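Local structure of 3,4-dihydroxybenzoate decarboxylase (Enterobacter cloacae, 5NY5) at residues H21-D26 against T54-M59; I71-H76 against L317-G322. The protein catalyses the decarboxylation of 3,4-dihydroxybenzoate and, in reverse, the para-carboxylation of catechols, as a member of the prenylated-flavin-dependent UbiD family. All coordinates share one frame; numbering follows the deposited sequence.

Contact 1 (H21-D26 against T54-M59)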
ATOM      1  N   HIS A  21       0.884   7.075  50.111  1.00 54.08           N
ATOM      2  CA  HIS A  21       0.546   5.770  49.568  1.00 53.05           C
ATOM      3  C   HIS A  21      -0.608   5.084  50.279  1.00 52.57           C
ATOM      4  O   HIS A  21      -1.055   4.033  49.812  1.00 51.78           O
ATOM      5  CB  HIS A  21       1.774   4.849  49.601  1.00 53.53           C
ATOM      6  CG  HIS A  21       2.765   5.131  48.517  1.00 53.76           C
ATOM      7  ND1 HIS A  21       2.588   4.702  47.219  1.00 52.90           N
ATOM      8  CD2 HIS A  21       3.941   5.802  48.533  1.00 54.93           C
ATOM      9  CE1 HIS A  21       3.613   5.094  46.484  1.00 53.50           C
ATOM     10  NE2 HIS A  21       4.447   5.765  47.258  1.00 54.74           N
ATOM     11  N   TYR A  22      -1.109   5.640  51.377  1.00 53.18           N
ATOM     12  CA  TYR A  22      -2.190   5.004  52.117  1.00 52.95           C
ATOM     13  C   TYR A  22      -2.967   6.056  52.889  1.00 53.55           C
ATOM     14  O   TYR A  22      -2.371   6.911  53.550  1.00 54.61           O
ATOM     15  CB  TYR A  22      -1.652   3.938  53.077  1.00 53.53           C
ATOM     16  CG  TYR A  22      -2.719   3.265  53.910  1.00 53.52           C
ATOM     17  CD1 TYR A  22      -3.425   2.175  53.421  1.00 52.67           C
ATOM     18  CD2 TYR A  22      -3.019   3.718  55.189  1.00 54.54           C
ATOM     19  CE1 TYR A  22      -4.400   1.558  54.178  1.00 52.84           C
ATOM     20  CE2 TYR A  22      -3.991   3.107  55.952  1.00 54.71           C
ATOM     21  CZ  TYR A  22      -4.678   2.028  55.443  1.00 53.86           C
ATOM     22  OH  TYR A  22      -5.646   1.417  56.204  1.00 59.49           O
ATOM     23  N   ILE A  23      -4.296   5.986  52.800  1.00 53.04           N
ATOM     24  CA  ILE A  23      -5.190   6.835  53.575  1.00 53.71           C
ATOM     25  C   ILE A  23      -6.340   5.980  54.086  1.00 53.55           C
ATOM     26  O   ILE A  23      -6.589   4.875  53.602  1.00 52.80           O
ATOM     27  CB  ILE A  23      -5.750   8.027  52.765  1.00 53.53           C
ATOM     28  CG1 ILE A  23      -6.691   7.529  51.667  1.00 52.47           C
ATOM     29  CG2 ILE A  23      -4.628   8.870  52.181  1.00 53.79           C
ATOM     30  CD1 ILE A  23      -7.458   8.634  50.983  1.00 52.50           C
ATOM     31  N   GLU A  24      -7.042   6.510  55.082  1.00 54.45           N
ATOM     32  CA  GLU A  24      -8.273   5.920  55.576  1.00 54.57           C
ATOM     33  C   GLU A  24      -9.352   6.991  55.600  1.00 55.03           C
ATOM     34  O   GLU A  24      -9.065   8.189  55.580  1.00 55.51           O
ATOM     35  CB  GLU A  24      -8.108   5.324  56.979  1.00 55.58           C
ATOM     36  CG  GLU A  24      -7.131   4.174  57.070  1.00 59.68           C
ATOM     37  CD  GLU A  24      -7.055   3.591  58.468  1.00 61.09           C
ATOM     38  OE1 GLU A  24      -7.728   4.127  59.372  1.00 57.56           O
ATOM     39  OE2 GLU A  24      -6.325   2.596  58.664  1.00 59.64           O
ATOM     40  N   THR A  25     -10.602   6.545  55.645  1.00 55.02           N
ATOM     41  CA  THR A  25     -11.727   7.453  55.794  1.00 55.72           C
ATOM     42  C   THR A  25     -12.773   6.815  56.692  1.00 56.49           C
ATOM     43  O   THR A  25     -13.027   5.611  56.607  1.00 56.08           O
ATOM     44  CB  THR A  25     -12.355   7.819  54.443  1.00 54.98           C
ATOM     45  OG1 THR A  25     -13.526   8.616  54.663  1.00 55.87           O
ATOM     46  CG2 THR A  25     -12.736   6.571  53.667  1.00 54.06           C
ATOM     47  N   ASP A  26     -13.359   7.625  57.566  1.00 57.78           N
ATOM     48  CA  ASP A  26     -14.476   7.198  58.389  1.00 58.78           C
ATOM     49  C   ASP A  26     -15.808   7.687  57.848  1.00 59.08           C
ATOM     50  O   ASP A  26     -16.847   7.425  58.461  1.00 60.10           O
ATOM     51  CB  ASP A  26     -14.288   7.679  59.829  1.00 61.18           C
ATOM     52  CG  ASP A  26     -12.968   7.234  60.420  1.00 71.96           C
ATOM     53  OD1 ASP A  26     -12.796   6.018  60.643  1.00 60.06           O
ATOM     54  OD2 ASP A  26     -12.103   8.100  60.667  1.00 76.61           O
ATOM     55  N   THR A  54      -3.542   7.907  39.622  1.00 49.85           N
ATOM     56  CA  THR A  54      -2.980   7.033  40.635  1.00 49.61           C
ATOM     57  C   THR A  54      -2.730   7.838  41.899  1.00 50.05           C
ATOM     58  O   THR A  54      -2.395   9.024  41.847  1.00 50.68           O
ATOM     59  CB  THR A  54      -1.676   6.392  40.162  1.00 53.19           C
ATOM     60  OG1 THR A  54      -0.746   7.415  39.789  1.00 55.85           O
ATOM     61  CG2 THR A  54      -1.930   5.476  38.975  1.00 49.50           C
ATOM     62  N   GLY A  55      -2.907   7.183  43.039  1.00 49.85           N
ATOM     63  CA  GLY A  55      -2.716   7.831  44.312  1.00 50.40           C
ATOM     64  C   GLY A  55      -2.493   6.840  45.431  1.00 50.34           C
ATOM     65  O   GLY A  55      -1.846   5.804  45.262  1.00 50.16           O
ATOM     66  N   PRO A  56      -3.026   7.145  46.605  1.00 50.65           N
ATOM     67  CA  PRO A  56      -2.868   6.234  47.735  1.00 50.78           C
ATOM     68  C   PRO A  56      -3.811   5.053  47.622  1.00 51.40           C
ATOM     69  O   PRO A  56      -4.882   5.130  47.015  1.00 49.62           O
ATOM     70  CB  PRO A  56      -3.231   7.112  48.938  1.00 51.53           C
ATOM     71  CG  PRO A  56      -4.249   8.042  48.385  1.00 51.38           C
ATOM     72  CD  PRO A  56      -3.828   8.327  46.961  1.00 51.05           C
ATOM     73  N   ALA A  57      -3.389   3.939  48.203  1.00 50.09           N
ATOM     74  CA  ALA A  57      -4.344   2.888  48.494  1.00 49.73           C
ATOM     75  C   ALA A  57      -5.300   3.388  49.568  1.00 50.15           C
ATOM     76  O   ALA A  57      -4.956   4.253  50.376  1.00 50.84           O
ATOM     77  CB  ALA A  57      -3.630   1.619  48.945  1.00 49.89           C
HETATM   78  N   MSE A  58      -6.514   2.858  49.565  1.00 49.89           N
HETATM   79  CA  MSE A  58      -7.547   3.445  50.403  1.00 50.39           C
HETATM   80  C   MSE A  58      -8.316   2.428  51.229  1.00 50.64           C
HETATM   81  O   MSE A  58      -8.745   1.394  50.726  1.00 50.25           O
HETATM   82  CB  MSE A  58      -8.518   4.242  49.539  1.00 50.18           C
HETATM   83  CG  MSE A  58      -9.417   5.174  50.314  1.00 56.84           C
HETATM   84 SE   MSE A  58     -10.196   6.511  49.140  1.00 55.66          SE
HETATM   85  CE  MSE A  58     -11.221   7.512  50.460  1.00 52.09           C
HETATM   86  N   MSE A  59      -8.486   2.746  52.508  1.00 51.47           N
HETATM   87  CA  MSE A  59      -9.269   1.927  53.418  1.00 51.98           C
HETATM   88  C   MSE A  59     -10.556   2.643  53.795  1.00 52.53           C
HETATM   89  O   MSE A  59     -10.528   3.748  54.330  1.00 53.14           O
HETATM   90  CB  MSE A  59      -8.466   1.600  54.677  1.00 52.77           C
HETATM   91  CG  MSE A  59      -9.221   0.759  55.689  1.00 53.50           C
HETATM   92 SE   MSE A  59      -9.255  -1.129  55.219  1.00 53.02          SE
HETATM   93  CE  MSE A  59      -7.368  -1.512  55.497  1.00 53.18           C
TER
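The Tyr22 ring meets Met59 and the Ala57 carbonyl obliquely, and Glu24 OE2 lies in the ring plane at its edge, 2.8 Å from Tyr22 OH, which donates to that oxygen's anti lone pair. Chi1 of 178° sets Tyr22 CG anti to the backbone N. The Tyr22 hydroxyl oxygen OH lies 3.2 Å from Met59 CB. Ile12, Leu15 and Gln16 of helix 8-16 also touch Tyr22 on this side of the sheet.

Strands 22-25 and 57-59 run parallel as the two strands of a beta-alpha-beta unit whose connection contains helix 34-42. Parallel pairing is evident from alternating bonds: Ala57 N to His21 O, Ile23 N to Ala57 O, Met59 N to Ile23 O, and Thr25 N to Met59 O. The N-to-C directions of the two strands differ by 25°.

Ile23 and Met58 share the other face of the sheet, and the Pro56 ring, just before the strand, meets Ile23 from the loop. Ile23 splits its branches: CG2 rests 3.9 Å from Pro56 CG, whereas CG1 lies 3.8 Å from Met58 CG. Met58, a selenomethionine, stays extended beyond CG and touches Tyr39 and Ile42 of helix 34-42; Trp486 of a second subunit packs on Met58 and Thr25. At the tip of the Met58 side chain, CE sits 3.7 Å from Thr25 CG2.

Contact 2 (I71-H76 against L317-G322)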
ATOM      1  N   ILE A  71     -13.220  -1.999  53.916  1.00 53.08           N
ATOM      2  CA  ILE A  71     -12.936  -2.432  52.552  1.00 52.15           C
ATOM      3  C   ILE A  71     -11.692  -1.720  52.045  1.00 51.40           C
ATOM      4  O   ILE A  71     -11.533  -0.508  52.228  1.00 51.45           O
ATOM      5  CB  ILE A  71     -14.141  -2.172  51.630  1.00 52.15           C
ATOM      6  CG1 ILE A  71     -15.358  -2.936  52.150  1.00 53.12           C
ATOM      7  CG2 ILE A  71     -13.821  -2.576  50.201  1.00 51.35           C
ATOM      8  CD1 ILE A  71     -16.594  -2.778  51.307  1.00 53.43           C
ATOM      9  N   LEU A  72     -10.818  -2.479  51.391  1.00 50.85           N
ATOM     10  CA  LEU A  72      -9.513  -2.003  50.958  1.00 50.34           C
ATOM     11  C   LEU A  72      -9.404  -2.079  49.441  1.00 49.61           C
ATOM     12  O   LEU A  72      -9.682  -3.126  48.850  1.00 49.51           O
ATOM     13  CB  LEU A  72      -8.415  -2.837  51.603  1.00 50.61           C
ATOM     14  CG  LEU A  72      -6.989  -2.415  51.313  1.00 50.39           C
ATOM     15  CD1 LEU A  72      -6.780  -0.996  51.798  1.00 50.65           C
ATOM     16  CD2 LEU A  72      -6.061  -3.380  52.011  1.00 50.92           C
ATOM     17  N   VAL A  73      -8.990  -0.977  48.816  1.00 49.26           N
ATOM     18  CA  VAL A  73      -8.826  -0.913  47.369  1.00 48.73           C
ATOM     19  C   VAL A  73      -7.557  -0.143  47.037  1.00 48.54           C
ATOM     20  O   VAL A  73      -7.118   0.728  47.792  1.00 48.84           O
ATOM     21  CB  VAL A  73     -10.034  -0.253  46.664  1.00 48.74           C
ATOM     22  CG1 VAL A  73     -11.289  -1.082  46.842  1.00 49.11           C
ATOM     23  CG2 VAL A  73     -10.241   1.157  47.180  1.00 49.00           C
ATOM     24  N   GLY A  74      -6.972  -0.471  45.887  1.00 48.21           N
ATOM     25  CA  GLY A  74      -5.871   0.287  45.334  1.00 48.15           C
ATOM     26  C   GLY A  74      -4.490  -0.117  45.790  1.00 48.53           C
ATOM     27  O   GLY A  74      -3.539   0.636  45.555  1.00 49.23           O
HETATM   28  N   MSE A  75      -4.341  -1.278  46.416  1.00 48.58           N
HETATM   29  CA  MSE A  75      -3.064  -1.670  46.999  1.00 49.06           C
HETATM   30  C   MSE A  75      -1.970  -1.780  45.941  1.00 49.74           C
HETATM   31  O   MSE A  75      -0.845  -1.345  46.163  1.00 51.03           O
HETATM   32  CB  MSE A  75      -3.215  -2.992  47.757  1.00 52.42           C
HETATM   33  CG  MSE A  75      -2.091  -3.314  48.739  1.00 50.31           C
HETATM   34 SE   MSE A  75      -1.806  -1.994  50.163  1.00 54.49          SE
HETATM   35  CE  MSE A  75      -3.622  -1.499  50.512  1.00 50.43           C
ATOM     36  N   HIS A  76      -2.307  -2.347  44.785  1.00 48.72           N
ATOM     37  CA  HIS A  76      -1.361  -2.481  43.687  1.00 48.85           C
ATOM     38  C   HIS A  76      -1.570  -1.436  42.599  1.00 48.61           C
ATOM     39  O   HIS A  76      -1.006  -1.575  41.510  1.00 48.76           O
ATOM     40  CB  HIS A  76      -1.446  -3.881  43.073  1.00 48.88           C
ATOM     41  CG  HIS A  76      -1.644  -4.975  44.074  1.00 49.11           C
ATOM     42  ND1 HIS A  76      -2.885  -5.490  44.375  1.00 48.89           N
ATOM     43  CD2 HIS A  76      -0.759  -5.655  44.840  1.00 49.71           C
ATOM     44  CE1 HIS A  76      -2.757  -6.440  45.284  1.00 49.31           C
ATOM     45  NE2 HIS A  76      -1.477  -6.559  45.583  1.00 49.81           N
ATOM     46  N   LEU A 317     -11.423  -6.534  53.894  1.00 59.13           N
ATOM     47  CA  LEU A 317     -11.851  -7.007  52.581  1.00 58.80           C
ATOM     48  C   LEU A 317     -11.071  -6.243  51.517  1.00 57.37           C
ATOM     49  O   LEU A 317     -11.250  -5.033  51.358  1.00 56.79           O
ATOM     50  CB  LEU A 317     -13.356  -6.826  52.402  1.00 59.47           C
ATOM     51  CG  LEU A 317     -13.926  -7.329  51.075  1.00 59.37           C
ATOM     52  CD1 LEU A 317     -13.486  -8.757  50.818  1.00 59.81           C
ATOM     53  CD2 LEU A 317     -15.440  -7.232  51.067  1.00 60.34           C
ATOM     54  N   GLN A 318     -10.201  -6.945  50.797  1.00 56.90           N
ATOM     55  CA  GLN A 318      -9.378  -6.347  49.754  1.00 55.64           C
ATOM     56  C   GLN A 318      -9.948  -6.673  48.381  1.00 55.41           C
ATOM     57  O   GLN A 318     -10.292  -7.825  48.102  1.00 56.12           O
ATOM     58  CB  GLN A 318      -7.931  -6.834  49.845  1.00 55.34           C
ATOM     59  CG  GLN A 318      -7.027  -6.282  48.759  1.00 54.15           C
ATOM     60  CD  GLN A 318      -5.592  -6.742  48.900  1.00 54.00           C
ATOM     61  OE1 GLN A 318      -5.299  -7.687  49.628  1.00 54.84           O
ATOM     62  NE2 GLN A 318      -4.686  -6.070  48.203  1.00 53.04           N
ATOM     63  N   THR A 319     -10.045  -5.656  47.531  1.00 54.54           N
ATOM     64  CA  THR A 319     -10.457  -5.819  46.144  1.00 54.25           C
ATOM     65  C   THR A 319      -9.817  -4.696  45.335  1.00 53.06           C
ATOM     66  O   THR A 319      -8.930  -3.989  45.823  1.00 52.51           O
ATOM     67  CB  THR A 319     -11.987  -5.840  46.027  1.00 55.06           C
ATOM     68  OG1 THR A 319     -12.364  -6.161  44.682  1.00 54.98           O
ATOM     69  CG2 THR A 319     -12.575  -4.492  46.409  1.00 54.92           C
ATOM     70  N   LEU A 320     -10.251  -4.536  44.088  1.00 52.76           N
ATOM     71  CA  LEU A 320      -9.730  -3.490  43.222  1.00 51.74           C
ATOM     72  C   LEU A 320     -10.883  -2.678  42.652  1.00 51.86           C
ATOM     73  O   LEU A 320     -12.054  -3.049  42.765  1.00 52.72           O
ATOM     74  CB  LEU A 320      -8.861  -4.068  42.093  1.00 51.23           C
ATOM     75  CG  LEU A 320      -9.367  -5.241  41.245  1.00 51.82           C
ATOM     76  CD1 LEU A 320     -10.454  -4.829  40.266  1.00 51.96           C
ATOM     77  CD2 LEU A 320      -8.210  -5.891  40.503  1.00 51.45           C
ATOM     78  N   VAL A 321     -10.531  -1.559  42.028  1.00 51.09           N
ATOM     79  CA  VAL A 321     -11.480  -0.686  41.347  1.00 51.18           C
ATOM     80  C   VAL A 321     -10.906  -0.346  39.980  1.00 50.41           C
ATOM     81  O   VAL A 321      -9.722  -0.013  39.867  1.00 49.64           O
ATOM     82  CB  VAL A 321     -11.759   0.598  42.151  1.00 51.25           C
ATOM     83  CG1 VAL A 321     -12.597   1.569  41.340  1.00 51.36           C
ATOM     84  CG2 VAL A 321     -12.455   0.266  43.463  1.00 52.16           C
ATOM     85  N   GLY A 322     -11.734  -0.436  38.947  1.00 50.72           N
ATOM     86  CA  GLY A 322     -11.304  -0.038  37.621  1.00 50.13           C
ATOM     87  C   GLY A 322     -11.526  -1.033  36.500  1.00 50.42           C
ATOM     88  O   GLY A 322     -12.449  -0.866  35.710  1.00 50.89           O
TER
HETATM   89  O   HOH W   1      -6.466  -3.769  46.244  1.00 38.16           O
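Leu72 is bonded through both its backbone polar atoms to strand 317-319: its N donates to Leu317 O at 2.6 Å, and its O accepts from Thr319 N at 2.9 Å. The Gln318 CA-H also points to Leu72 O. Thr319 O, an acceptor lying close to Leu72 O, is instead joined through a water to Met75 N; the water lies 2.5 Å from Thr319 O, doubtfully short, and a long 3.3 Å from Met75 N.

Gln318 reaches out fully extended, CG anti to the backbone N (chi1 178°). Its OE1 accepts a weak bond from Leu212 N, while NE2 makes packing contacts, 3.4 Å from Met75 CB and 3.5 Å from His76 CE1. The amide and imidazole planes are 14° apart. His76 ND1 is bonded to Glu326 OE2, and Met75 CB lies over the centre of one ring face.

On the opposite face to Leu72 and Gln318, Val73 CG1 touches Thr319 CG2 at 3.7 Å and Val321 CG2 at 3.8 Å. Two backbone bonds with matching CA-H...O contacts identify a parallel strand pair, here at the 316-319 end of a mixed four-stranded sheet, joining the N-terminal and Rift-related parts of the UbiD fold.

Contacts 1 and 2 are built on one four-stranded sheet, ordered 22-25, 57-60, 70-73, 316-319, and their centres are about 10 Å apart. The two inner strands are antiparallel neighbours, consistent with a probable hydrogen bond from Met58 N to Val73 O at 2.8 Å. Beside it, Ala57 CB packs 3.5 Å from Met75 CE. Arg81 bridges the pair further, bonding to Gly55 O and His21 ND1 of contact 1 and to Gly74 O and Met75 O of contact 2. Contact 1 lies away from the cofactor and metal sites. Contact 2 is nearer: side chain to side chain, His76 is about 7 Å from Ile169 and Thr319 about 8 Å from Arg171, residues that bind prenylated FMN, absent from this chain.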